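PDB 3FJ1: putative phosphosugar isomerase from Silicibacter pomeroyi DSS-3, which is of unproven function but, as a protein with two SIS domains, probably binds phosphosugars and may act as a sugar-phosphate isomerase or aminotransferase. Local coordinates for residues 149-154 / 228-233. Numbering follows the deposited sequence. Where two conformers were deposited one is given.
Sequences SVAATK and KETCQL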
ATOM      1  N   SER A 149       6.790  12.635 -21.307  1.00 16.38           N
ATOM      2  CA  SER A 149       7.626  11.577 -20.791  0.50 15.85           C
ATOM      3  C   SER A 149       6.780  10.594 -19.978  1.00 15.55           C
ATOM      4  O   SER A 149       5.891  11.021 -19.209  1.00 13.95           O
ATOM      5  CB  SER A 149       8.749  12.159 -19.921  0.50 16.07           C
ATOM      6  OG  SER A 149       8.237  12.951 -18.857  0.50 16.35           O
ATOM      7  N   VAL A 150       7.077   9.305 -20.139  1.00 14.28           N
ATOM      8  CA  VAL A 150       6.411   8.288 -19.328  0.50 14.43           C
ATOM      9  C   VAL A 150       6.781   8.482 -17.864  1.00 14.02           C
ATOM     10  O   VAL A 150       6.014   8.104 -16.998  1.00 14.89           O
ATOM     11  CB  VAL A 150       6.747   6.838 -19.754  0.50 14.56           C
ATOM     12  CG1 VAL A 150       6.126   6.549 -21.125  0.50 14.73           C
ATOM     13  CG2 VAL A 150       8.252   6.604 -19.731  0.50 14.32           C
ATOM     14  N   ALA A 151       7.918   9.121 -17.584  1.00 13.02           N
ATOM     15  CA  ALA A 151       8.328   9.415 -16.193  1.00 12.83           C
ATOM     16  C   ALA A 151       7.278  10.312 -15.508  1.00 12.68           C
ATOM     17  O   ALA A 151       7.073  10.200 -14.291  1.00 12.81           O
ATOM     18  CB  ALA A 151       9.677  10.076 -16.174  1.00 12.63           C
ATOM     19  N   ALA A 152       6.627  11.194 -16.297  1.00 11.95           N
ATOM     20  CA  ALA A 152       5.541  12.092 -15.824  1.00 11.16           C
ATOM     21  C   ALA A 152       5.917  12.759 -14.509  1.00 10.73           C
ATOM     22  O   ALA A 152       5.188  12.689 -13.499  1.00 10.13           O
ATOM     23  CB  ALA A 152       4.227  11.310 -15.670  1.00 11.39           C
ATOM     24  N   THR A 153       7.097  13.370 -14.525  1.00  9.32           N
ATOM     25  CA  THR A 153       7.705  13.941 -13.347  1.00  9.42           C
ATOM     26  C   THR A 153       6.979  15.223 -12.901  1.00 10.26           C
ATOM     27  O   THR A 153       6.815  15.510 -11.692  1.00 10.11           O
ATOM     28  CB  THR A 153       9.223  14.219 -13.625  1.00 10.46           C
ATOM     29  OG1 THR A 153       9.356  15.100 -14.752  1.00  9.88           O
ATOM     30  CG2 THR A 153      10.016  12.906 -13.931  1.00 10.36           C
ATOM     31  N   LYS A 154       6.558  16.020 -13.870  1.00 10.33           N
ATOM     32  CA  LYS A 154       5.862  17.250 -13.555  1.00 11.15           C
ATOM     33  C   LYS A 154       4.551  16.973 -12.821  1.00 10.50           C
ATOM     34  O   LYS A 154       4.193  17.671 -11.873  1.00 10.90           O
ATOM     35  CB  LYS A 154       5.570  18.039 -14.830  1.00 12.07           C
ATOM     36  CG  LYS A 154       6.799  18.581 -15.482  1.00 13.60           C
ATOM     37  CD  LYS A 154       6.464  19.544 -16.643  1.00 14.28           C
ATOM     38  CE  LYS A 154       5.682  18.911 -17.798  1.00 15.07           C
ATOM     39  NZ  LYS A 154       5.375  19.976 -18.817  1.00 15.95           N
ATOM     40  N   LYS A 228      11.515   1.558 -12.525  1.00 12.45           N
ATOM     41  CA  LYS A 228      11.025   0.430 -13.332  1.00 13.03           C
ATOM     42  C   LYS A 228      10.437   0.898 -14.659  1.00 13.89           C
ATOM     43  O   LYS A 228      10.709   0.313 -15.719  1.00 13.62           O
ATOM     44  CB  LYS A 228       9.976  -0.386 -12.560  1.00 14.31           C
ATOM     45  CG  LYS A 228      10.535  -1.120 -11.324  1.00 14.58           C
ATOM     46  CD  LYS A 228       9.470  -1.946 -10.601  1.00 15.50           C
ATOM     47  CE  LYS A 228       8.484  -1.107  -9.867  1.00 16.70           C
ATOM     48  NZ  LYS A 228       7.476  -1.992  -9.177  1.00 17.61           N
ATOM     49  N   GLU A 229       9.643   1.956 -14.581  1.00 13.79           N
ATOM     50  CA  GLU A 229       8.943   2.523 -15.713  1.00 15.79           C
ATOM     51  C   GLU A 229       9.914   2.986 -16.791  1.00 14.58           C
ATOM     52  O   GLU A 229       9.744   2.710 -17.984  1.00 14.02           O
ATOM     53  CB  GLU A 229       8.206   3.772 -15.235  1.00 18.45           C
ATOM     54  CG  GLU A 229       7.092   4.277 -16.140  1.00 21.34           C
ATOM     55  CD  GLU A 229       5.712   3.921 -15.564  1.00 23.61           C
ATOM     56  OE1 GLU A 229       5.290   4.525 -14.510  1.00 25.49           O
ATOM     57  OE2 GLU A 229       5.069   3.037 -16.156  1.00 24.78           O
ATOM     58  N   THR A 230      10.928   3.723 -16.358  1.00 13.58           N
ATOM     59  CA  THR A 230      11.844   4.382 -17.305  1.00 13.44           C
ATOM     60  C   THR A 230      13.030   3.514 -17.751  1.00 13.98           C
ATOM     61  O   THR A 230      13.461   3.609 -18.906  1.00 15.36           O
ATOM     62  CB  THR A 230      12.331   5.736 -16.744  1.00 13.26           C
ATOM     63  OG1 THR A 230      13.100   5.536 -15.561  1.00 12.90           O
ATOM     64  CG2 THR A 230      11.145   6.702 -16.478  1.00 12.79           C
ATOM     65  N   CYS A 231      13.530   2.645 -16.881  1.00 13.99           N
ATOM     66  CA  CYS A 231      14.719   1.856 -17.204  1.00 14.34           C
ATOM     67  C   CYS A 231      14.456   0.387 -17.451  1.00 14.32           C
ATOM     68  O   CYS A 231      15.355  -0.322 -17.879  1.00 14.77           O
ATOM     69  CB  CYS A 231      15.747   1.988 -16.085  1.00 14.49           C
ATOM     70  SG  CYS A 231      16.317   3.668 -15.887  1.00 15.82           S
ATOM     71  N   GLN A 232      13.247  -0.075 -17.136  1.00 15.07           N
ATOM     72  CA  GLN A 232      12.899  -1.488 -17.284  1.00 16.37           C
ATOM     73  C   GLN A 232      13.861  -2.378 -16.494  1.00 15.48           C
ATOM     74  O   GLN A 232      14.293  -3.436 -16.968  1.00 16.17           O
ATOM     75  CB  GLN A 232      12.818  -1.870 -18.773  1.00 18.17           C
ATOM     76  CG  GLN A 232      11.758  -1.071 -19.538  1.00 20.23           C
ATOM     77  CD  GLN A 232      10.324  -1.363 -19.042  1.00 21.87           C
ATOM     78  OE1 GLN A 232       9.880  -2.524 -19.016  1.00 23.82           O
ATOM     79  NE2 GLN A 232       9.590  -0.306 -18.662  1.00 22.93           N
ATOM     80  N   LEU A 233      14.219  -1.915 -15.291  1.00 15.05           N
ATOM     81  CA  LEU A 233      15.048  -2.649 -14.356  1.00 14.47           C
ATOM     82  C   LEU A 233      14.244  -2.716 -13.073  1.00 14.54           C
ATOM     83  O   LEU A 233      13.418  -1.850 -12.821  1.00 14.92           O
ATOM     84  CB  LEU A 233      16.395  -1.956 -14.117  1.00 14.70           C
ATOM     85  CG  LEU A 233      17.379  -1.921 -15.293  1.00 14.96           C
ATOM     86  CD1 LEU A 233      18.488  -0.949 -14.970  1.00 15.55           C
ATOM     87  CD2 LEU A 233      17.942  -3.305 -15.609  1.00 15.67           C
TER
HETATM   88  O   HOH W   1       4.178   6.796 -15.557  1.00 34.49           O
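The type I beta turn from Ser149 to Ala152, which leads into helix 153-171 of the first SIS domain, meets the C-terminal end of helix 217-231 of the second, where Val150 and Ala151 meet Glu229 and Thr230. The closest approach is between methyl groups: Ala151 CB lies 3.7 Å from Thr230 CG2. The Thr230 side chain makes this touch because CG2 stands anti to its own carbonyl carbon, while OG1 (chi1 64°) turns back to hydrogen-bond Lys226 O one helical turn earlier. Val150 adds a longer methyl contact, its CG2 being 4.4 Å from Thr230 CG2. Between 149-154 and 228-233 themselves the polar link runs through water. A water donates to Val150 O at 2.7 Å and, more weakly, to Glu229 OE1; the carboxylate reaches it through a chain bent at chi2 (104°), while Glu229 CG passes 4.1 Å from Val150 O.

Local bonds hold each segment's shape. Ala152 N bonds to Ser149 O at 3.0 Å, closing the turn. Past the helix end, Gln232 takes positive phi and folds its amide back, NE2 reaching Glu229 O at 3.1 Å from above the carbonyl plane; the same nitrogen also bonds Pro247 O of the second subunit. Met9 of helix 8-41 touches both Ala151 and Thr230, and Lys226 NZ bonds Ala151 O, a further polar tie between the domains. With just 143 Å² buried in total, this is a small, partly buried contact between a helix C-terminus and a beta turn, joining the two SIS domains of the tandem architecture, each built on a five-stranded parallel sheet of order 2-1-3-4-5.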